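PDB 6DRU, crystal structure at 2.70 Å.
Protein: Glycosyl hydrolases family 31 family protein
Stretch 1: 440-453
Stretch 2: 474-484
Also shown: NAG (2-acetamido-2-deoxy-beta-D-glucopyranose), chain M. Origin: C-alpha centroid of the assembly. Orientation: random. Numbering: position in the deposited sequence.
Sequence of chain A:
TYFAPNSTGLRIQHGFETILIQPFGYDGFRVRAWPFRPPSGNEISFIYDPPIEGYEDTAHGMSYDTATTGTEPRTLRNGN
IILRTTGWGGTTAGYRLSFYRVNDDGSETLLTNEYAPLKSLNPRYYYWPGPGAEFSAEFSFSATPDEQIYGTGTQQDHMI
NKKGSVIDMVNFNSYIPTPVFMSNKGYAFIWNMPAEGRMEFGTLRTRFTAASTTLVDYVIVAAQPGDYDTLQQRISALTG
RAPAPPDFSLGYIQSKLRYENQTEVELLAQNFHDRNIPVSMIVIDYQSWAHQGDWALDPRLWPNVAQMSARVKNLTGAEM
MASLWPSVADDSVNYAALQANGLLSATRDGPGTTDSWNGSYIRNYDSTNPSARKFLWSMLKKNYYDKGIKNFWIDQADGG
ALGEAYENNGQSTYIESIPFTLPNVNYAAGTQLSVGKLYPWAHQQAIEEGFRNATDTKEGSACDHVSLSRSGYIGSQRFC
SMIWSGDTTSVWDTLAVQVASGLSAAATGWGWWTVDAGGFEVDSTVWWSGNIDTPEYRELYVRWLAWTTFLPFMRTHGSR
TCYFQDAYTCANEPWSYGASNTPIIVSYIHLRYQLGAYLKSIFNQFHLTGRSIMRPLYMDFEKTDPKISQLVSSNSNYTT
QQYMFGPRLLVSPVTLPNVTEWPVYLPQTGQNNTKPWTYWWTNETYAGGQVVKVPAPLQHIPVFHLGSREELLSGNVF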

ATOM      1  N   PRO A 440      11.735  -1.065 -23.013  1.00 58.22           N
ATOM      2  CA  PRO A 440      12.594  -1.384 -24.165  1.00 52.96           C
ATOM      3  C   PRO A 440      11.870  -1.273 -25.492  1.00 58.48           C
ATOM      4  O   PRO A 440      12.498  -0.941 -26.506  1.00 56.27           O
ATOM      5  N   TRP A 441      10.564  -1.544 -25.514  1.00 58.79           N
ATOM      6  CA  TRP A 441       9.782  -1.373 -26.733  1.00 59.62           C
ATOM      7  C   TRP A 441       9.766   0.087 -27.170  1.00 51.61           C
ATOM      8  O   TRP A 441       9.935   0.392 -28.356  1.00 49.68           O
ATOM      9  N   ALA A 442       9.577   1.004 -26.219  1.00 46.46           N
ATOM     10  CA  ALA A 442       9.603   2.426 -26.540  1.00 54.20           C
ATOM     11  C   ALA A 442      11.010   2.921 -26.843  1.00 60.48           C
ATOM     12  O   ALA A 442      11.159   3.938 -27.530  1.00 56.23           O
ATOM     13  N   HIS A 443      12.039   2.233 -26.343  1.00 69.37           N
ATOM     14  CA  HIS A 443      13.408   2.602 -26.690  1.00 55.39           C
ATOM     15  C   HIS A 443      13.711   2.261 -28.145  1.00 56.58           C
ATOM     16  O   HIS A 443      14.329   3.060 -28.858  1.00 56.99           O
ATOM     17  N   GLN A 444      13.293   1.074 -28.600  1.00 55.26           N
ATOM     18  CA  GLN A 444      13.364   0.766 -30.025  1.00 62.39           C
ATOM     19  C   GLN A 444      12.581   1.788 -30.837  1.00 63.34           C
ATOM     20  O   GLN A 444      13.039   2.241 -31.892  1.00 61.85           O
ATOM     21  N   GLN A 445      11.394   2.158 -30.351  1.00 60.92           N
ATOM     22  CA  GLN A 445      10.550   3.122 -31.049  1.00 61.48           C
ATOM     23  C   GLN A 445      11.242   4.469 -31.210  1.00 62.35           C
ATOM     24  O   GLN A 445      11.021   5.162 -32.210  1.00 60.38           O
ATOM     25  N   ALA A 446      12.082   4.856 -30.248  1.00 60.49           N
ATOM     26  CA  ALA A 446      12.765   6.143 -30.337  1.00 56.09           C
ATOM     27  C   ALA A 446      13.645   6.229 -31.580  1.00 60.64           C
ATOM     28  O   ALA A 446      13.644   7.250 -32.277  1.00 65.75           O
ATOM     29  N   ILE A 447      14.392   5.165 -31.884  1.00 55.11           N
ATOM     30  CA  ILE A 447      15.247   5.189 -33.070  1.00 63.24           C
ATOM     31  C   ILE A 447      14.439   4.900 -34.325  1.00 65.10           C
ATOM     32  O   ILE A 447      14.744   5.433 -35.399  1.00 62.17           O
ATOM     33  N   GLU A 448      13.398   4.070 -34.218  1.00 63.72           N
ATOM     34  CA  GLU A 448      12.534   3.838 -35.369  1.00 59.39           C
ATOM     35  C   GLU A 448      11.921   5.145 -35.850  1.00 63.00           C
ATOM     36  O   GLU A 448      11.885   5.420 -37.055  1.00 57.70           O
ATOM     37  N   GLU A 449      11.445   5.972 -34.915  1.00 63.99           N
ATOM     38  CA  GLU A 449      10.912   7.279 -35.281  1.00 60.77           C
ATOM     39  C   GLU A 449      11.993   8.156 -35.899  1.00 65.22           C
ATOM     40  O   GLU A 449      11.732   8.896 -36.855  1.00 71.55           O
ATOM     41  N   GLY A 450      13.217   8.080 -35.373  1.00 61.57           N
ATOM     42  CA  GLY A 450      14.303   8.865 -35.938  1.00 57.21           C
ATOM     43  C   GLY A 450      14.721   8.386 -37.314  1.00 65.52           C
ATOM     44  O   GLY A 450      14.946   9.194 -38.220  1.00 63.11           O
ATOM     45  N   PHE A 451      14.848   7.069 -37.487  1.00 65.95           N
ATOM     46  CA  PHE A 451      15.150   6.511 -38.801  1.00 58.39           C
ATOM     47  C   PHE A 451      14.110   6.938 -39.827  1.00 65.86           C
ATOM     48  O   PHE A 451      14.446   7.493 -40.879  1.00 72.65           O
ATOM     49  N   ARG A 452      12.832   6.689 -39.530  1.00 60.45           N
ATOM     50  CA  ARG A 452      11.774   6.982 -40.491  1.00 61.27           C
ATOM     51  C   ARG A 452      11.634   8.477 -40.744  1.00 69.18           C
ATOM     52  O   ARG A 452      11.189   8.880 -41.825  1.00 69.20           O
ATOM     53  N   ASN A 453      12.021   9.314 -39.777  1.00 72.03           N
ATOM     54  CA  ASN A 453      11.923  10.758 -39.965  1.00 76.17           C
ATOM     55  C   ASN A 453      13.011  11.268 -40.902  1.00 79.20           C
ATOM     56  O   ASN A 453      12.757  12.141 -41.740  1.00 78.41           O
ATOM     57  N   ILE A 474       5.873  -7.145 -26.958  1.00 57.49           N
ATOM     58  CA  ILE A 474       4.894  -7.573 -27.948  1.00 55.73           C
ATOM     59  C   ILE A 474       4.999  -6.703 -29.190  1.00 59.56           C
ATOM     60  O   ILE A 474       4.962  -5.469 -29.112  1.00 64.94           O
ATOM     61  N   GLY A 475       5.136  -7.347 -30.347  1.00 63.09           N
ATOM     62  CA  GLY A 475       5.175  -6.623 -31.601  1.00 60.92           C
ATOM     63  C   GLY A 475       6.463  -5.886 -31.880  1.00 60.81           C
ATOM     64  O   GLY A 475       6.481  -4.996 -32.732  1.00 56.06           O
ATOM     65  N   SER A 476       7.551  -6.234 -31.188  1.00 62.60           N
ATOM     66  CA  SER A 476       8.829  -5.573 -31.432  1.00 63.70           C
ATOM     67  C   SER A 476       9.342  -5.805 -32.845  1.00 59.08           C
ATOM     68  O   SER A 476      10.218  -5.062 -33.303  1.00 61.21           O
ATOM     69  N   GLN A 477       8.816  -6.811 -33.551  1.00 58.68           N
ATOM     70  CA  GLN A 477       9.271  -7.089 -34.907  1.00 62.12           C
ATOM     71  C   GLN A 477       8.890  -5.990 -35.890  1.00 61.73           C
ATOM     72  O   GLN A 477       9.380  -6.002 -37.023  1.00 67.22           O
ATOM     73  N   ARG A 478       8.043  -5.042 -35.487  1.00 62.51           N
ATOM     74  CA  ARG A 478       7.633  -3.966 -36.379  1.00 57.57           C
ATOM     75  C   ARG A 478       8.739  -2.948 -36.625  1.00 63.58           C
ATOM     76  O   ARG A 478       8.577  -2.090 -37.499  1.00 66.80           O
ATOM     77  N   PHE A 479       9.843  -3.017 -35.890  1.00 58.67           N
ATOM     78  CA  PHE A 479      10.905  -2.026 -35.973  1.00 64.47           C
ATOM     79  C   PHE A 479      12.064  -2.533 -36.823  1.00 62.55           C
ATOM     80  O   PHE A 479      12.290  -3.739 -36.947  1.00 60.34           O
ATOM     81  N   CYS A 480      12.805  -1.589 -37.407  1.00 62.04           N
ATOM     82  CA  CYS A 480      14.096  -1.895 -38.014  1.00 60.57           C
ATOM     83  C   CYS A 480      15.093  -2.235 -36.913  1.00 58.76           C
ATOM     84  O   CYS A 480      16.081  -1.518 -36.723  1.00 60.65           O
ATOM     85  N   SER A 481      14.846  -3.320 -36.183  1.00 58.64           N
ATOM     86  CA  SER A 481      15.593  -3.616 -34.971  1.00 58.89           C
ATOM     87  C   SER A 481      15.757  -5.122 -34.835  1.00 58.38           C
ATOM     88  O   SER A 481      14.809  -5.878 -35.056  1.00 59.99           O
ATOM     89  N   MET A 482      16.964  -5.546 -34.469  1.00 56.06           N
ATOM     90  CA  MET A 482      17.279  -6.953 -34.265  1.00 63.12           C
ATOM     91  C   MET A 482      17.610  -7.201 -32.799  1.00 63.59           C
ATOM     92  O   MET A 482      18.238  -6.366 -32.141  1.00 66.85           O
ATOM     93  N   ILE A 483      17.175  -8.349 -32.291  1.00 64.41           N
ATOM     94  CA  ILE A 483      17.382  -8.730 -30.899  1.00 61.38           C
ATOM     95  C   ILE A 483      18.554  -9.699 -30.838  1.00 73.17           C
ATOM     96  O   ILE A 483      18.708 -10.557 -31.716  1.00 72.70           O
ATOM     97  N   TRP A 484      19.386  -9.569 -29.805  1.00 63.90           N
ATOM     98  CA  TRP A 484      20.462 -10.519 -29.575  1.00 64.58           C
ATOM     99  C   TRP A 484      20.383 -11.023 -28.141  1.00 63.00           C
ATOM    100  O   TRP A 484      19.856 -10.346 -27.254  1.00 65.19           O
TER

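A helix packs well against an irregular segment when one aromatic side chain fills the groove between successive turns and polar groups close its margins. Here a helix (440-453) meets a loop that leads into a strand, burying 622 Å² in all, and F479 is the centre of the contact. Its CA-to-CB bond points toward the helix, and its chi1 of m lays the ring against W441, Q444, Q445 and E448. The ring edge meets the face of W441, with F479 CZ 3.6 Å from W441 CE2 and the planes at 69°, while Q444 CB makes an off-centre CH-pi contact with the F479 ring.

W441, a t rotamer, starts sideways, but its indole end reaches the loop. R478 NH1 lies 3.3 Å from W441 CZ2, near the plane of the indole at its edge, and W441 CZ2 in turn lies over one face of the R478 guanidinium.

Q444 (m, t) points toward the loop and uses its amide: NE2 donates to S481 OG at 2.8 Å, and OE1 lies 2.9 Å from S476 OG.

One turn on, E448 (t, p) accepts a hydrogen bond at OE1 from C480 N (2.8 Å), while its OE2 forms a salt bridge with R452 NE (3.0 Å). One water links E448 OE2, R452 NH2 and R478 O; a second joins E448 OE1 to C480 O. N453, outside the contact, carries the covalently attached NAG.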

ATOM      1  CB  PRO A 440      13.039  -2.824 -23.880  1.00 55.26           C
ATOM      2  CG  PRO A 440      11.931  -3.394 -23.075  1.00 64.85           C
ATOM      3  CD  PRO A 440      11.435  -2.267 -22.212  1.00 55.96           C
ATOM      4  CB  TRP A 441       8.362  -1.891 -26.496  1.00 53.89           C
ATOM      5  CG  TRP A 441       7.505  -2.020 -27.716  1.00 51.87           C
ATOM      6  CD1 TRP A 441       7.285  -3.153 -28.444  1.00 50.90           C
ATOM      7  CD2 TRP A 441       6.728  -0.988 -28.335  1.00 56.37           C
ATOM      8  NE1 TRP A 441       6.425  -2.888 -29.483  1.00 54.93           N
ATOM      9  CE2 TRP A 441       6.070  -1.566 -29.439  1.00 58.08           C
ATOM     10  CE3 TRP A 441       6.529   0.370 -28.067  1.00 49.92           C
ATOM     11  CZ2 TRP A 441       5.228  -0.834 -30.274  1.00 51.40           C
ATOM     12  CZ3 TRP A 441       5.693   1.096 -28.897  1.00 55.71           C
ATOM     13  CH2 TRP A 441       5.053   0.492 -29.987  1.00 58.83           C
ATOM     14  CB  ALA A 442       9.002   3.238 -25.393  1.00 54.54           C
ATOM     15  CB  HIS A 443      14.394   1.910 -25.749  1.00 48.69           C
ATOM     16  CG  HIS A 443      15.768   2.503 -25.770  1.00 48.55           C
ATOM     17  ND1 HIS A 443      15.993   3.861 -25.724  1.00 49.37           N
ATOM     18  CD2 HIS A 443      16.990   1.923 -25.821  1.00 53.24           C
ATOM     19  CE1 HIS A 443      17.293   4.093 -25.750  1.00 48.83           C
ATOM     20  NE2 HIS A 443      17.920   2.933 -25.805  1.00 48.87           N
ATOM     21  CB  GLN A 444      12.821  -0.639 -30.294  1.00 53.90           C
ATOM     22  CG  GLN A 444      13.549  -1.761 -29.582  1.00 59.14           C
ATOM     23  CD  GLN A 444      12.956  -3.120 -29.901  1.00 54.60           C
ATOM     24  OE1 GLN A 444      11.945  -3.521 -29.327  1.00 57.78           O
ATOM     25  NE2 GLN A 444      13.580  -3.833 -30.830  1.00 64.00           N
ATOM     26  CB  GLN A 445       9.228   3.280 -30.294  1.00 58.09           C
ATOM     27  CG  GLN A 445       8.286   4.329 -30.860  1.00 58.38           C
ATOM     28  CD  GLN A 445       7.116   4.620 -29.939  1.00 64.38           C
ATOM     29  OE1 GLN A 445       7.219   4.481 -28.720  1.00 67.80           O
ATOM     30  NE2 GLN A 445       5.993   5.028 -30.519  1.00 80.31           N
ATOM     31  CB  ALA A 446      13.592   6.385 -29.074  1.00 51.24           C
ATOM     32  CB  ILE A 447      16.424   4.210 -32.922  1.00 57.53           C
ATOM     33  CG1 ILE A 447      17.312   4.617 -31.754  1.00 53.01           C
ATOM     34  CG2 ILE A 447      17.254   4.159 -34.185  1.00 60.16           C
ATOM     35  CD1 ILE A 447      17.031   3.835 -30.526  1.00 69.25           C
ATOM     36  CB  GLU A 448      11.443   2.829 -35.013  1.00 57.47           C
ATOM     37  CG  GLU A 448      10.453   2.562 -36.137  1.00 65.43           C
ATOM     38  CD  GLU A 448      11.037   1.708 -37.248  1.00 78.64           C
ATOM     39  OE1 GLU A 448      12.124   1.124 -37.047  1.00 79.40           O
ATOM     40  OE2 GLU A 448      10.411   1.622 -38.326  1.00 76.93           O
ATOM     41  CB  GLU A 449      10.305   7.957 -34.052  1.00 62.56           C
ATOM     42  CG  GLU A 449       9.047   7.283 -33.524  1.00 76.58           C
ATOM     43  CD  GLU A 449       8.620   7.816 -32.165  1.00 86.26           C
ATOM     44  OE1 GLU A 449       9.473   8.375 -31.443  1.00 79.07           O
ATOM     45  OE2 GLU A 449       7.427   7.667 -31.820  1.00 84.70           O
ATOM     46  CB  PHE A 451      15.220   4.985 -38.720  1.00 54.31           C
ATOM     47  CG  PHE A 451      16.523   4.457 -38.189  1.00 51.37           C
ATOM     48  CD1 PHE A 451      17.644   5.266 -38.122  1.00 61.41           C
ATOM     49  CD2 PHE A 451      16.623   3.143 -37.757  1.00 57.67           C
ATOM     50  CE1 PHE A 451      18.842   4.775 -37.633  1.00 60.08           C
ATOM     51  CE2 PHE A 451      17.817   2.646 -37.268  1.00 61.78           C
ATOM     52  CZ  PHE A 451      18.927   3.464 -37.207  1.00 59.00           C
ATOM     53  CB  ARG A 452      10.451   6.398 -39.996  1.00 57.43           C
ATOM     54  CG  ARG A 452      10.465   4.887 -39.841  1.00 62.99           C
ATOM     55  CD  ARG A 452      10.735   4.203 -41.164  1.00 67.61           C
ATOM     56  NE  ARG A 452      10.679   2.750 -41.051  1.00 63.49           N
ATOM     57  CZ  ARG A 452      10.875   1.916 -42.067  1.00 72.29           C
ATOM     58  NH1 ARG A 452      11.141   2.394 -43.276  1.00 76.04           N
ATOM     59  NH2 ARG A 452      10.804   0.606 -41.877  1.00 73.34           N
ATOM     60  CB  ASN A 453      12.006  11.473 -38.615  1.00 79.73           C
ATOM     61  CG  ASN A 453      11.814  12.978 -38.732  1.00101.31           C
ATOM     62  OD1 ASN A 453      12.738  13.750 -38.478  1.00110.20           O
ATOM     63  ND2 ASN A 453      10.611  13.399 -39.109  1.00114.98           N
ATOM     64  CB  ILE A 474       3.482  -7.522 -27.345  1.00 52.38           C
ATOM     65  CG1 ILE A 474       3.405  -8.396 -26.091  1.00 57.71           C
ATOM     66  CG2 ILE A 474       2.450  -7.964 -28.360  1.00 44.97           C
ATOM     67  CD1 ILE A 474       2.124  -8.229 -25.306  1.00 49.69           C
ATOM     68  CB  SER A 476       9.874  -6.047 -30.417  1.00 63.69           C
ATOM     69  OG  SER A 476       9.708  -5.409 -29.163  1.00 61.04           O
ATOM     70  CB  GLN A 477       8.715  -8.429 -35.393  1.00 55.26           C
ATOM     71  CG  GLN A 477       7.215  -8.450 -35.633  1.00 56.07           C
ATOM     72  CD  GLN A 477       6.424  -8.769 -34.381  1.00 63.80           C
ATOM     73  OE1 GLN A 477       6.986  -8.914 -33.296  1.00 60.02           O
ATOM     74  NE2 GLN A 477       5.110  -8.892 -34.529  1.00 60.45           N
ATOM     75  CB  ARG A 478       6.408  -3.254 -35.806  1.00 56.12           C
ATOM     76  CG  ARG A 478       6.727  -2.349 -34.628  1.00 63.58           C
ATOM     77  CD  ARG A 478       5.472  -1.726 -34.043  1.00 59.66           C
ATOM     78  NE  ARG A 478       4.626  -2.720 -33.391  1.00 61.55           N
ATOM     79  CZ  ARG A 478       3.481  -2.440 -32.778  1.00 62.20           C
ATOM     80  NH1 ARG A 478       3.039  -1.190 -32.731  1.00 67.58           N
ATOM     81  NH2 ARG A 478       2.777  -3.410 -32.210  1.00 63.15           N
ATOM     82  CB  PHE A 479      11.427  -1.666 -34.579  1.00 65.16           C
ATOM     83  CG  PHE A 479      10.365  -1.191 -33.630  1.00 62.65           C
ATOM     84  CD1 PHE A 479       9.679  -0.013 -33.867  1.00 62.19           C
ATOM     85  CD2 PHE A 479      10.068  -1.915 -32.486  1.00 66.84           C
ATOM     86  CE1 PHE A 479       8.706   0.428 -32.990  1.00 58.23           C
ATOM     87  CE2 PHE A 479       9.097  -1.478 -31.604  1.00 62.25           C
ATOM     88  CZ  PHE A 479       8.415  -0.304 -31.856  1.00 52.74           C
ATOM     89  CB  CYS A 480      14.609  -0.716 -38.847  1.00 62.25           C
ATOM     90  SG  CYS A 480      13.541  -0.177 -40.211  1.00 98.47           S
ATOM     91  CB  SER A 481      14.881  -3.048 -33.737  1.00 55.97           C
ATOM     92  OG  SER A 481      15.646  -3.257 -32.563  1.00 68.40           O
ATOM     93  CB  MET A 482      18.446  -7.395 -35.156  1.00 57.13           C
ATOM     94  CG  MET A 482      19.762  -6.696 -34.863  1.00 67.10           C
ATOM     95  SD  MET A 482      21.110  -7.254 -35.922  1.00 66.95           S
ATOM     96  CE  MET A 482      20.860  -6.219 -37.362  1.00 59.21           C
ATOM     97  CB  ILE A 483      16.109  -9.374 -30.314  1.00 59.02           C
ATOM     98  CG1 ILE A 483      14.904  -8.442 -30.472  1.00 51.04           C
ATOM     99  CG2 ILE A 483      16.303  -9.722 -28.848  1.00 61.36           C
ATOM    100  CD1 ILE A 483      15.014  -7.158 -29.699  1.00 64.49           C
ATOM    101  CB  TRP A 484      21.847  -9.913 -29.897  1.00 61.93           C
ATOM    102  CG  TRP A 484      22.635  -9.378 -28.739  1.00 64.76           C
ATOM    103  CD1 TRP A 484      23.596 -10.041 -28.032  1.00 63.54           C
ATOM    104  CD2 TRP A 484      22.577  -8.056 -28.191  1.00 61.82           C
ATOM    105  NE1 TRP A 484      24.121  -9.224 -27.061  1.00 56.34           N
ATOM    106  CE2 TRP A 484      23.513  -7.999 -27.137  1.00 68.22           C
ATOM    107  CE3 TRP A 484      21.816  -6.918 -28.478  1.00 60.43           C
ATOM    108  CZ2 TRP A 484      23.709  -6.852 -26.373  1.00 66.39           C
ATOM    109  CZ3 TRP A 484      22.014  -5.779 -27.717  1.00 63.03           C
ATOM    110  CH2 TRP A 484      22.949  -5.757 -26.674  1.00 58.38           C
TER
HETATM  111  C1  NAG M 828      10.474  14.869 -39.175  0.95128.33           C
HETATM  112  C2  NAG M 828       9.517  15.580 -40.116  0.95129.06           C
HETATM  113  C3  NAG M 828       9.871  17.007 -40.355  0.95133.24           C
HETATM  114  C4  NAG M 828      10.196  17.717 -39.060  0.95133.91           C
HETATM  115  C5  NAG M 828      11.213  16.919 -38.278  0.95123.31           C
HETATM  116  C6  NAG M 828      11.516  17.622 -36.975  0.95113.29           C
HETATM  117  C7  NAG M 828      10.470  14.677 -42.276  0.95128.72           C
HETATM  118  C8  NAG M 828      10.206  13.895 -43.544  0.95107.15           C
HETATM  119  N2  NAG M 828       9.404  14.865 -41.347  0.95128.63           N
HETATM  120  O3  NAG M 828       8.807  17.642 -41.025  0.95121.10           O
HETATM  121  O4  NAG M 828      10.718  18.994 -39.343  0.95133.24           O
HETATM  122  O5  NAG M 828      10.682  15.644 -38.019  0.95136.06           O
HETATM  123  O6  NAG M 828      12.407  16.837 -36.215  0.95113.02           O
HETATM  124  O7  NAG M 828      11.586  15.124 -42.083  0.95129.93           O
HETATM  125  O   HOH W   1       9.685  -0.333 -39.542  1.00 59.53           O
HETATM  126  O   HOH W   2      14.593   1.277 -36.332  1.00 68.33           O